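Side-chain contacts in activator of 2-hydroxyisocaproyl-CoA dehydratase (Clostridium difficile, PDB 4EHU), which uses ATP hydrolysis to pass one electron from its [4Fe-4S] cluster to (R)-2-hydroxyisocaproyl-CoA dehydratase, activating that enzyme for L-leucine fermentation: residues 220-223 with 224-228; 255-258 with 259-262. All coordinates share one frame; numbering follows the deposited sequence.

Contact 1: residues 220-223 with 224-228; sequences SGIV and RAMAR. With ACT (acetate ion), chain I.
Four successive i to i+4 backbone bonds join Ser-220, Gly-221, Ile-222 and Val-223 to Arg-224, Ala-225, Met-226 and Ala-227, the first from Arg-224 N to Ser-220 O at 2.9 Å. This is the first part of helix 220-230, the crossover helix between strands 210-213 and 234-235 in an actin-fold ATPase. The Arg-224 side chain turns back over the start of the helix. Its CG lies beside its own backbone N (chi1 -72°) and the chain bends at chi3, which lays the guanidinium over the first turn. One face covers Ser-220 O and Gly-221 CA, the latter under the rim and 3.4 Å from Arg-224 NH2. Gly-148 O also accepts a bond from Arg-224 NH2. At the guanidinium edge lies an acetate, probably from the crystallisation liquor. The single N-H of Arg-224 NE is shared between the two acetate oxygens, and Arg-224 NH2 reaches acetate O at 2.9 Å. On the buried side, Ile-222 and Met-226 run side by side, CG2 to CG 4.2 Å, and pack against helix 182-204. At the other end of the guanidinium, Arg-224 NH1 gives Ser-220 OG a weak, bent bond of 2.9 Å, with an angle of 140° at the hydrogen.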
ATOM      1  N   SER A 220       0.479  17.933 -14.254  1.00 17.03           N
ATOM      2  CA  SER A 220       1.673  18.765 -14.393  1.00 17.81           C
ATOM      3  C   SER A 220       2.407  18.879 -13.079  1.00 16.98           C
ATOM      4  O   SER A 220       3.606  19.093 -13.081  1.00 17.61           O
ATOM      5  CB  SER A 220       1.302  20.164 -14.890  1.00 18.45           C
ATOM      6  OG  SER A 220       0.507  20.818 -13.922  1.00 21.28           O
ATOM      7  N   GLY A 221       1.692  18.714 -11.968  1.00 13.97           N
ATOM      8  CA  GLY A 221       2.309  18.743 -10.648  1.00 15.22           C
ATOM      9  C   GLY A 221       3.245  17.580 -10.430  1.00 16.01           C
ATOM     10  O   GLY A 221       4.295  17.710  -9.800  1.00 17.22           O
ATOM     11  N   ILE A 222       2.854  16.405 -10.926  1.00 14.13           N
ATOM     12  CA  ILE A 222       3.719  15.233 -10.828  1.00 14.74           C
ATOM     13  C   ILE A 222       4.936  15.410 -11.729  1.00 13.22           C
ATOM     14  O   ILE A 222       6.054  15.083 -11.330  1.00 15.73           O
ATOM     15  CB  ILE A 222       2.975  13.958 -11.211  1.00 13.98           C
ATOM     16  CG1 ILE A 222       1.910  13.635 -10.149  1.00 16.15           C
ATOM     17  CG2 ILE A 222       3.980  12.801 -11.383  1.00 15.37           C
ATOM     18  CD1 ILE A 222       2.472  13.141  -8.789  1.00 17.34           C
ATOM     19  N   VAL A 223       4.739  15.930 -12.932  1.00 13.59           N
ATOM     20  CA  VAL A 223       5.863  16.167 -13.824  1.00 14.87           C
ATOM     21  C   VAL A 223       6.860  17.141 -13.165  1.00 16.48           C
ATOM     22  O   VAL A 223       8.061  16.864 -13.133  1.00 17.51           O
ATOM     23  CB  VAL A 223       5.410  16.679 -15.185  1.00 16.64           C
ATOM     24  CG1 VAL A 223       6.630  16.992 -16.068  1.00 18.79           C
ATOM     25  CG2 VAL A 223       4.508  15.609 -15.852  1.00 19.29           C
ATOM     26  N   ARG A 224       6.368  18.251 -12.619  1.00 15.27           N
ATOM     27  CA  ARG A 224       7.266  19.230 -11.992  1.00 15.99           C
ATOM     28  C   ARG A 224       8.004  18.621 -10.793  1.00 15.37           C
ATOM     29  O   ARG A 224       9.208  18.833 -10.632  1.00 16.38           O
ATOM     30  CB  ARG A 224       6.493  20.469 -11.535  1.00 15.49           C
ATOM     31  CG  ARG A 224       6.034  21.339 -12.682  1.00 18.60           C
ATOM     32  CD  ARG A 224       5.446  22.657 -12.165  1.00 19.12           C
ATOM     33  NE  ARG A 224       4.327  22.466 -11.248  1.00 18.85           N
ATOM     34  CZ  ARG A 224       3.054  22.319 -11.618  1.00 21.55           C
ATOM     35  NH1 ARG A 224       2.725  22.354 -12.901  1.00 20.28           N
ATOM     36  NH2 ARG A 224       2.113  22.150 -10.692  1.00 20.73           N
ATOM     37  N   ALA A 225       7.292  17.872  -9.951  1.00 14.42           N
ATOM     38  CA  ALA A 225       7.915  17.260  -8.778  1.00 14.86           C
ATOM     39  C   ALA A 225       8.957  16.231  -9.205  1.00 13.42           C
ATOM     40  O   ALA A 225      10.027  16.134  -8.594  1.00 14.72           O
ATOM     41  CB  ALA A 225       6.862  16.622  -7.901  1.00 16.55           C
ATOM     42  N   MET A 226       8.643  15.442 -10.237  1.00 15.82           N
ATOM     43  CA  MET A 226       9.625  14.487 -10.737  1.00 15.36           C
ATOM     44  C   MET A 226      10.872  15.154 -11.264  1.00 15.64           C
ATOM     45  O   MET A 226      11.972  14.710 -10.960  1.00 15.84           O
ATOM     46  CB  MET A 226       9.026  13.619 -11.853  1.00 15.97           C
ATOM     47  CG  MET A 226       8.155  12.543 -11.279  1.00 20.19           C
ATOM     48  SD  MET A 226       9.086  11.203 -10.438  1.00 20.75           S
ATOM     49  CE  MET A 226      10.132  10.569 -11.718  1.00 22.38           C
ATOM     50  N   ALA A 227      10.719  16.209 -12.061  1.00 15.85           N
ATOM     51  CA  ALA A 227      11.879  16.856 -12.650  1.00 17.79           C
ATOM     52  C   ALA A 227      12.747  17.412 -11.523  1.00 16.43           C
ATOM     53  O   ALA A 227      13.970  17.395 -11.602  1.00 17.35           O
ATOM     54  CB  ALA A 227      11.450  17.960 -13.603  1.00 18.25           C
ATOM     55  N   ARG A 228      12.090  17.901 -10.471  1.00 15.36           N
ATOM     56  CA  ARG A 228      12.806  18.393  -9.298  1.00 18.36           C
ATOM     57  C   ARG A 228      13.588  17.250  -8.629  1.00 19.10           C
ATOM     58  O   ARG A 228      14.791  17.381  -8.360  1.00 19.52           O
ATOM     59  CB  ARG A 228      11.818  19.019  -8.307  1.00 15.13           C
ATOM     60  CG  ARG A 228      12.467  19.575  -7.031  1.00 16.76           C
ATOM     61  CD  ARG A 228      11.412  19.926  -5.987  1.00 18.14           C
ATOM     62  NE  ARG A 228      10.814  18.696  -5.454  1.00 15.27           N
ATOM     63  CZ  ARG A 228       9.511  18.483  -5.282  1.00 18.18           C
ATOM     64  NH1 ARG A 228       8.630  19.425  -5.590  1.00 17.35           N
ATOM     65  NH2 ARG A 228       9.082  17.302  -4.814  1.00 16.86           N
TER
HETATM   66  C   ACT I 307       4.262  22.638  -7.663  1.00 29.39           C
HETATM   67  O   ACT I 307       3.509  21.780  -8.184  1.00 27.69           O
HETATM   68  OXT ACT I 307       4.742  23.527  -8.417  1.00 29.85           O
HETATM   69  CH3 ACT I 307       4.554  22.620  -6.190  1.00 23.08           C

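Contact 2: residues 255-258 with 259-262; sequences EAKE and SQKE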
ATOM      1  N   GLU A 255       3.309  -4.927 -39.026  1.00 29.14           N
ATOM      2  CA  GLU A 255       2.676  -6.176 -39.447  1.00 28.84           C
ATOM      3  C   GLU A 255       2.053  -6.029 -40.821  1.00 33.16           C
ATOM      4  O   GLU A 255       2.170  -6.917 -41.661  1.00 34.11           O
ATOM      5  CB  GLU A 255       1.601  -6.589 -38.443  1.00 30.26           C
ATOM      6  CG  GLU A 255       2.148  -7.040 -37.118  1.00 32.93           C
ATOM      7  CD  GLU A 255       2.959  -8.311 -37.240  1.00 48.81           C
ATOM      8  OE1 GLU A 255       2.523  -9.246 -37.950  1.00 40.31           O
ATOM      9  OE2 GLU A 255       4.043  -8.364 -36.638  1.00 36.23           O
ATOM     10  N   ALA A 256       1.374  -4.915 -41.049  1.00 32.43           N
ATOM     11  CA  ALA A 256       0.724  -4.667 -42.327  1.00 35.59           C
ATOM     12  C   ALA A 256       1.757  -4.589 -43.456  1.00 37.44           C
ATOM     13  O   ALA A 256       1.570  -5.169 -44.526  1.00 36.37           O
ATOM     14  CB  ALA A 256      -0.096  -3.391 -42.246  1.00 31.05           C
ATOM     15  N   LYS A 257       2.869  -3.909 -43.202  1.00 33.67           N
ATOM     16  CA  LYS A 257       3.921  -3.773 -44.203  1.00 32.66           C
ATOM     17  C   LYS A 257       4.607  -5.106 -44.459  1.00 37.74           C
ATOM     18  O   LYS A 257       5.015  -5.389 -45.585  1.00 40.85           O
ATOM     19  CB  LYS A 257       4.961  -2.741 -43.760  1.00 32.85           C
ATOM     20  CG  LYS A 257       4.395  -1.343 -43.612  1.00 37.96           C
ATOM     21  CD  LYS A 257       3.843  -0.814 -44.936  1.00 59.10           C
ATOM     22  CE  LYS A 257       4.948  -0.416 -45.907  1.00 65.86           C
ATOM     23  NZ  LYS A 257       4.412   0.359 -47.070  1.00 64.82           N
ATOM     24  N   GLU A 258       4.738  -5.927 -43.424  1.00 36.44           N
ATOM     25  CA  GLU A 258       5.317  -7.252 -43.604  1.00 37.08           C
ATOM     26  C   GLU A 258       4.443  -8.086 -44.540  1.00 51.94           C
ATOM     27  O   GLU A 258       4.945  -8.763 -45.440  1.00 50.20           O
ATOM     28  CB  GLU A 258       5.445  -7.965 -42.270  1.00 40.30           C
ATOM     29  CG  GLU A 258       6.164  -9.293 -42.354  1.00 62.82           C
ATOM     30  CD  GLU A 258       6.380  -9.910 -40.995  1.00 77.09           C
ATOM     31  OE1 GLU A 258       6.438  -9.150 -40.005  1.00 82.95           O
ATOM     32  OE2 GLU A 258       6.482 -11.151 -40.912  1.00 82.85           O
ATOM     33  N   SER A 259       3.133  -8.041 -44.317  1.00 36.91           N
ATOM     34  CA  SER A 259       2.175  -8.736 -45.196  1.00 38.26           C
ATOM     35  C   SER A 259       2.201  -8.263 -46.653  1.00 41.27           C
ATOM     36  O   SER A 259       2.044  -9.066 -47.586  1.00 38.09           O
ATOM     37  CB  SER A 259       0.760  -8.568 -44.654  1.00 41.79           C
ATOM     38  OG  SER A 259       0.609  -9.258 -43.431  1.00 55.70           O
ATOM     39  N   GLN A 260       2.357  -6.959 -46.853  1.00 39.89           N
ATOM     40  CA  GLN A 260       2.413  -6.410 -48.194  1.00 40.38           C
ATOM     41  C   GLN A 260       3.689  -6.862 -48.902  1.00 49.81           C
ATOM     42  O   GLN A 260       3.670  -7.205 -50.086  1.00 44.44           O
ATOM     43  CB  GLN A 260       2.314  -4.886 -48.151  1.00 45.45           C
ATOM     44  CG  GLN A 260       0.968  -4.399 -47.631  1.00 45.75           C
ATOM     45  CD  GLN A 260       0.787  -2.901 -47.762  1.00 56.65           C
ATOM     46  OE1 GLN A 260       1.718  -2.124 -47.539  1.00 54.94           O
ATOM     47  NE2 GLN A 260      -0.422  -2.488 -48.120  1.00 56.22           N
ATOM     48  N   LYS A 261       4.792  -6.889 -48.166  1.00 43.79           N
ATOM     49  CA  LYS A 261       6.082  -7.215 -48.756  1.00 58.57           C
ATOM     50  C   LYS A 261       6.225  -8.691 -49.122  1.00 52.85           C
ATOM     51  O   LYS A 261       7.140  -9.059 -49.859  1.00 55.69           O
ATOM     52  CB  LYS A 261       7.219  -6.792 -47.824  1.00 59.24           C
ATOM     53  CG  LYS A 261       7.768  -5.405 -48.123  1.00 70.08           C
ATOM     54  CD  LYS A 261       8.955  -5.080 -47.236  1.00 77.41           C
ATOM     55  CE  LYS A 261       8.756  -3.764 -46.509  1.00 77.12           C
ATOM     56  NZ  LYS A 261       9.485  -3.740 -45.212  1.00 74.87           N
ATOM     57  N   GLU A 262       5.337  -9.544 -48.625  1.00 45.25           N
ATOM     58  CA  GLU A 262       5.443 -10.964 -48.954  1.00 48.97           C
ATOM     59  C   GLU A 262       4.558 -11.363 -50.141  1.00 39.60           C
ATOM     60  O   GLU A 262       4.330 -12.554 -50.390  1.00 42.70           O
ATOM     61  CB  GLU A 262       5.152 -11.834 -47.734  1.00 60.01           C
ATOM     62  CG  GLU A 262       3.723 -11.815 -47.251  1.00 69.67           C
ATOM     63  CD  GLU A 262       3.581 -12.496 -45.904  1.00 71.66           C
ATOM     64  OE1 GLU A 262       4.613 -12.943 -45.360  1.00 69.50           O
ATOM     65  OE2 GLU A 262       2.447 -12.584 -45.389  1.00 62.49           O
TER
HETATM   66  O   HOH W   1       2.206  -9.683 -40.900  1.00 47.44           O
HETATM   67  O   HOH W   2       4.245  -2.206 -48.385  1.00 48.28           O
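Lys-257 CG and Gln-260 CG are both anti to the carbonyl carbon of their own residue, with chi1 of -63° and -65°; the lysine then bends at chi2 and chi3 while the glutamine runs on extended. The two side chains thus cross one turn apart near the C-terminal end of helix 243-261, an i, i+3 pair. Lys-257 CD lies 3.6 Å from Gln-260 OE1. The ammonium and the amide oxygen are joined through a water, which accepts from Lys-257 NZ at 2.9 Å and donates to Gln-260 OE1 at 2.7 Å. A second water links Glu-255 to Ser-259, an i, i+4 pair. It donates to both Glu-255 O and Glu-255 OE1 and accepts from Ser-259 OG. Glu-255 O therefore serves this water as well as Ser-259 N, its helical donor at 3.0 Å. Lys-59 of strand 57-63 gives Ser-259 OG a further, weak bond, and Ala-256 packs on the same strand. This is a surface contact, largely water-bridged, away from the nucleotide and the cluster. Lys-261 N reaches Lys-257 O at 3.0 Å; the bond from Glu-262 N to Glu-258 O is weak, 3.3 Å long with an angle of 123° at the hydrogen.

In the fold
Contact 1 comes first along the chain, on helix 220-230, and contact 2 follows on helix 243-261. The short strand 234-235 comes between them in the sequence. The centres of the contacts are 42 Å apart, on opposite sides of the chain's centre, and they do not touch. Each sits against a different five-stranded mixed sheet. Contact 1 packs on strands 210-213 and 234-235, with the side chain of Ile-222 about 7 Å from the bound ATP analogue. Contact 2 meets strand 57-63 of the other sheet, far from the annotated sites. Two sheets with the same strand order are characteristic of the actin-fold ATPases, which bind nucleotide between their two domains.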